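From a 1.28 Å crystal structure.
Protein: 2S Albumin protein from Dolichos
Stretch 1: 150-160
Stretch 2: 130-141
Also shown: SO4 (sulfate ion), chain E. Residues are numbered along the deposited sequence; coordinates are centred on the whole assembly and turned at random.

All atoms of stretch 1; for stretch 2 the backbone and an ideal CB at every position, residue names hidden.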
# COMPACT_ATOMS: atom_id res chain seq x y z
N GLY A 150 -15.04 -8.64 -10.29
CA GLY A 150 -16.30 -8.00 -9.88
C GLY A 150 -16.40 -6.55 -10.23
O GLY A 150 -15.98 -6.09 -11.34
N THR A 151 -16.94 -5.81 -9.27
CA THR A 151 -17.30 -4.42 -9.55
C THR A 151 -16.69 -3.52 -8.54
O THR A 151 -16.12 -4.01 -7.53
CB THR A 151 -18.82 -4.27 -9.60
OG1 THR A 151 -19.38 -4.36 -8.28
CG2 THR A 151 -19.46 -5.22 -10.59
N ILE A 152 -16.82 -2.23 -8.76
CA ILE A 152 -16.22 -1.23 -7.88
C ILE A 152 -17.36 -0.72 -7.00
O ILE A 152 -18.42 -0.24 -7.52
CB ILE A 152 -15.57 -0.12 -8.67
CG1 ILE A 152 -14.51 -0.67 -9.63
CG2 ILE A 152 -15.05 0.92 -7.71
CD1 ILE A 152 -14.00 0.37 -10.63
N ARG A 153 -17.30 -0.91 -5.70
CA ARG A 153 -18.36 -0.73 -4.71
C ARG A 153 -17.91 0.23 -3.59
O ARG A 153 -16.76 0.66 -3.59
CB ARG A 153 -18.77 -2.06 -4.06
CG ARG A 153 -19.15 -3.02 -5.17
CD ARG A 153 -19.64 -4.31 -4.52
NE ARG A 153 -18.60 -4.96 -3.67
CZ ARG A 153 -18.86 -5.87 -2.78
NH1 ARG A 153 -20.11 -6.27 -2.55
NH2 ARG A 153 -17.87 -6.37 -2.08
N ASN A 154 -18.80 0.49 -2.65
CA ASN A 154 -18.33 1.27 -1.51
C ASN A 154 -17.41 0.35 -0.69
O ASN A 154 -17.67 -0.84 -0.55
CB ASN A 154 -19.51 1.80 -0.71
CG ASN A 154 -20.23 2.94 -1.37
OD1 ASN A 154 -19.96 3.34 -2.47
ND2 ASN A 154 -21.19 3.48 -0.69
N ILE A 155 -16.46 1.02 -0.04
CA ILE A 155 -15.60 0.29 0.93
C ILE A 155 -16.44 -0.53 1.91
O ILE A 155 -16.13 -1.71 2.20
CB ILE A 155 -14.72 1.29 1.66
CG1 ILE A 155 -13.68 1.86 0.70
CG2 ILE A 155 -14.10 0.66 2.92
CD1 ILE A 155 -12.80 2.98 1.21
N THR A 156 -17.55 0.04 2.41
CA THR A 156 -18.30 -0.66 3.43
C THR A 156 -19.20 -1.75 2.86
O THR A 156 -19.84 -2.44 3.64
CB THR A 156 -19.07 0.32 4.29
OG1 THR A 156 -19.90 1.12 3.46
CG2 THR A 156 -18.17 1.16 5.15
N ASP A 157 -19.35 -1.81 1.53
CA ASP A 157 -20.01 -3.03 0.97
C ASP A 157 -19.13 -4.26 1.17
O ASP A 157 -19.64 -5.35 1.37
CB ASP A 157 -20.28 -2.89 -0.52
CG ASP A 157 -21.31 -1.78 -0.82
OD1 ASP A 157 -22.25 -1.71 -0.03
OD2 ASP A 157 -21.15 -1.10 -1.84
N GLY A 158 -17.81 -4.16 1.09
CA GLY A 158 -16.89 -5.25 1.38
C GLY A 158 -16.53 -5.35 2.83
O GLY A 158 -16.26 -6.44 3.32
N PHE A 159 -16.42 -4.17 3.46
CA PHE A 159 -15.86 -4.05 4.84
C PHE A 159 -16.83 -3.28 5.73
O PHE A 159 -16.48 -2.21 6.20
CB PHE A 159 -14.46 -3.41 4.75
CG PHE A 159 -13.49 -4.12 3.90
CD1 PHE A 159 -12.68 -5.09 4.44
CD2 PHE A 159 -13.34 -3.76 2.57
CE1 PHE A 159 -11.79 -5.77 3.65
CE2 PHE A 159 -12.43 -4.45 1.78
CZ PHE A 159 -11.64 -5.42 2.34
N PRO A 160 -18.04 -3.85 5.98
CA PRO A 160 -18.96 -3.18 6.88
C PRO A 160 -18.38 -2.97 8.28
O PRO A 160 -18.85 -2.10 8.98
CB PRO A 160 -20.22 -4.04 6.90
CG PRO A 160 -19.67 -5.40 6.48
CD PRO A 160 -18.59 -5.11 5.45
N UNK A 130 -5.57 -8.15 -5.42
CA UNK A 130 -5.12 -6.92 -4.77
C UNK A 130 -6.31 -6.01 -4.61
O UNK A 130 -7.06 -5.75 -5.60
CB UNK A 130 -4.01 -6.23 -5.57
N UNK A 131 -6.55 -5.51 -3.41
CA UNK A 131 -7.57 -4.50 -3.12
C UNK A 131 -7.07 -3.16 -3.58
O UNK A 131 -5.95 -2.79 -3.29
CB UNK A 131 -7.92 -4.46 -1.63
N UNK A 132 -7.89 -2.40 -4.30
CA UNK A 132 -7.67 -1.04 -4.79
C UNK A 132 -8.72 -0.09 -4.17
O UNK A 132 -9.90 -0.42 -4.25
CB UNK A 132 -7.74 -1.00 -6.32
N UNK A 133 -8.26 1.05 -3.66
CA UNK A 133 -9.14 1.99 -2.98
C UNK A 133 -9.02 3.35 -3.65
O UNK A 133 -7.89 3.77 -3.96
CB UNK A 133 -8.80 2.08 -1.49
N UNK A 134 -10.16 4.01 -3.88
CA UNK A 134 -10.17 5.37 -4.44
C UNK A 134 -11.37 6.10 -3.86
O UNK A 134 -12.53 5.64 -4.07
CB UNK A 134 -10.22 5.35 -5.97
N UNK A 135 -11.16 7.20 -3.13
CA UNK A 135 -12.28 7.77 -2.37
C UNK A 135 -12.94 6.73 -1.52
O UNK A 135 -12.27 5.91 -0.91
CB UNK A 135 -13.31 8.40 -3.31
N UNK A 136 -14.26 6.73 -1.47
CA UNK A 136 -15.02 5.76 -0.66
C UNK A 136 -15.36 4.50 -1.43
O UNK A 136 -16.18 3.70 -0.97
CB UNK A 136 -16.31 6.40 -0.14
N UNK A 137 -14.64 4.27 -2.51
CA UNK A 137 -14.88 3.16 -3.41
C UNK A 137 -13.67 2.17 -3.37
O UNK A 137 -12.55 2.55 -3.06
CB UNK A 137 -15.12 3.68 -4.83
N UNK A 138 -13.95 0.91 -3.72
CA UNK A 138 -12.90 -0.07 -3.81
C UNK A 138 -13.24 -1.15 -4.83
O UNK A 138 -14.45 -1.47 -5.05
CB UNK A 138 -12.64 -0.69 -2.44
N UNK A 139 -12.23 -1.76 -5.38
CA UNK A 139 -12.35 -2.98 -6.14
C UNK A 139 -11.21 -3.88 -5.96
O UNK A 139 -10.38 -3.67 -5.02
CB UNK A 139 -12.52 -2.68 -7.63
N UNK A 140 -11.15 -4.93 -6.72
CA UNK A 140 -10.07 -5.91 -6.67
C UNK A 140 -9.57 -6.22 -8.05
O UNK A 140 -10.41 -6.46 -8.94
CB UNK A 140 -10.53 -7.20 -5.98
N UNK A 141 -8.27 -6.27 -8.19
CA UNK A 141 -7.64 -6.71 -9.45
C UNK A 141 -6.87 -7.99 -9.18
O UNK A 141 -6.20 -8.08 -8.16
CB UNK A 141 -6.72 -5.63 -10.02
S SO4 E . -13.89 -8.84 -0.69
O1 SO4 E . -12.87 -9.73 -1.38
O2 SO4 E . -13.12 -8.71 0.55
O3 SO4 E . -14.98 -9.66 -0.61
O4 SO4 E . -14.02 -7.70 -1.52

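Positions 130, 132 and 141 lie out of reach of stretch 1; their extended backbone angles suit beta-branched residues such as valine, isoleucine or threonine, but many others would serve. The deposited residues are Val130, Leu132 and Ile141. Position 134 also meets nothing of stretch 1; it is Lys134, whose end leads away.

At 131 the CA-to-CB bond points toward stretch 1, but no atom there lies within 5.5 Å of the ideal CB. A long side chain is needed to reach Phe159 or the sulfate, and an aromatic ring with a polar tip could meet both. Tyr131 takes the edge of Phe159 on its ring face (Tyr131 CE1 to Phe159 CZ, 3.7 Å), while Tyr131 OH lies 2.6 Å from sulfate O2.

Position 133 points sideways, with Ile155 CD1 4.9 Å from the ideal CB. Any sizeable apolar group would suit. Phe133 brings its ring edge to Ile155, Phe133 CD1 to Ile155 CG1 at 3.9 Å.

At 135 phi is positive (52°, with psi -138°), which favours glycine, and Gly135 occupies this corner of a type II' turn. Position 136 follows in the turn, near the Asn154 amide; a small polar residue fits. Asn136 O accepts a hydrogen bond from Ile155 N (2.9 Å), and Asn136 OD1 accepts one from the side chain of 137.

Position 137 pairs with Asn154 in a non-hydrogen-bonded antiparallel bridge. Its CB points away overall yet lies near Ile152 CG2, so a chain with an aliphatic base and a donor at its tip could serve both neighbours. Lys137 packs CB 3.9 Å from Ile152 CG2, and Lys137 NZ donates to Asn154 OD1 and to Asn136 OD1, each at 2.8 Å.

Position 138 forms the hydrogen-bonded bridge with Arg153: its N donates to Arg153 O (2.8 Å) and its O accepts from Arg153 N (3.0 Å). On the face it shares with Arg153, a large apolar group could fill the space, but a hydroxyl-tipped ring can also accept from the guanidinium. Tyr138 receives the edge of Phe159 on its face; Tyr138 OH accepts from Arg153 NH2 (2.8 Å) and donates to sulfate O4 (2.6 Å).

At 139 an ideal CB would sit tightly, 3.5 Å from Ile152 CG1, so a minimal residue suits; Gly139 avoids the contact.

Position 140 points sideways, but a long donor could reach the sulfate. Arg140 NE donates to sulfate O4 (2.8 Å); this anion helps offset the close like charges of Arg140 NH1 and Arg153 NH2 (3.1 Å).

Stretch 2 (130-141) VYLFKGNKYGRI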
# COMPACT_ATOMS: atom_id res chain seq x y z
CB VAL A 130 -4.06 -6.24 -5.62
CG1 VAL A 130 -3.66 -4.93 -5.01
CG2 VAL A 130 -2.86 -7.13 -5.83
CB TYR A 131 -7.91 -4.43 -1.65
CG TYR A 131 -8.59 -5.69 -1.17
CD1 TYR A 131 -9.95 -5.83 -1.21
CD2 TYR A 131 -7.90 -6.72 -0.56
CE1 TYR A 131 -10.62 -6.97 -0.83
CE2 TYR A 131 -8.58 -7.85 -0.15
CZ TYR A 131 -9.93 -7.99 -0.26
OH TYR A 131 -10.54 -9.07 0.27
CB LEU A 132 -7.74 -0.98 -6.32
CG LEU A 132 -6.84 -1.95 -7.09
CD1 LEU A 132 -7.07 -1.72 -8.54
CD2 LEU A 132 -5.35 -1.79 -6.83
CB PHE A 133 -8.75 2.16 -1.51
CG PHE A 133 -8.91 0.87 -0.76
CD1 PHE A 133 -10.15 0.54 -0.25
CD2 PHE A 133 -7.85 -0.05 -0.58
CE1 PHE A 133 -10.37 -0.68 0.40
CE2 PHE A 133 -8.07 -1.24 0.09
CZ PHE A 133 -9.30 -1.53 0.62
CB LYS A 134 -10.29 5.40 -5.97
CG LYS A 134 -10.32 6.77 -6.60
CD LYS A 134 -9.12 7.64 -6.31
CE LYS A 134 -9.11 8.86 -7.18
NZ LYS A 134 -8.86 8.45 -8.55
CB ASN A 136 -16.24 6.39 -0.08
CG ASN A 136 -17.41 6.58 -1.04
OD1 ASN A 136 -17.18 6.62 -2.23
ND2 ASN A 136 -18.60 6.72 -0.44
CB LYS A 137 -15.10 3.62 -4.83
CG LYS A 137 -16.27 4.57 -5.08
CD LYS A 137 -17.61 3.95 -4.96
CE LYS A 137 -18.75 4.94 -5.17
NZ LYS A 137 -19.18 5.59 -3.89
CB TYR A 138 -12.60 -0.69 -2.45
CG TYR A 138 -13.30 -1.97 -2.14
CD1 TYR A 138 -14.65 -1.97 -1.81
CD2 TYR A 138 -12.68 -3.18 -2.31
CE1 TYR A 138 -15.32 -3.15 -1.54
CE2 TYR A 138 -13.31 -4.36 -2.03
CZ TYR A 138 -14.64 -4.34 -1.66
OH TYR A 138 -15.35 -5.45 -1.35
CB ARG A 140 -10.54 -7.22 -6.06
CG ARG A 140 -11.39 -7.22 -4.81
CD ARG A 140 -12.39 -8.30 -5.00
NE ARG A 140 -13.61 -8.03 -4.31
CZ ARG A 140 -14.76 -7.67 -4.83
NH1 ARG A 140 -15.77 -7.63 -4.01
NH2 ARG A 140 -14.98 -7.56 -6.13
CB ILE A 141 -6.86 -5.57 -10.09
CG1 ILE A 141 -6.52 -5.85 -11.54
CG2 ILE A 141 -5.66 -5.25 -9.24
CD1 ILE A 141 -6.40 -4.63 -12.35
O HOH W 1 -15.88 -4.25 -4.72
O HOH W 2 -13.56 -5.07 -8.29
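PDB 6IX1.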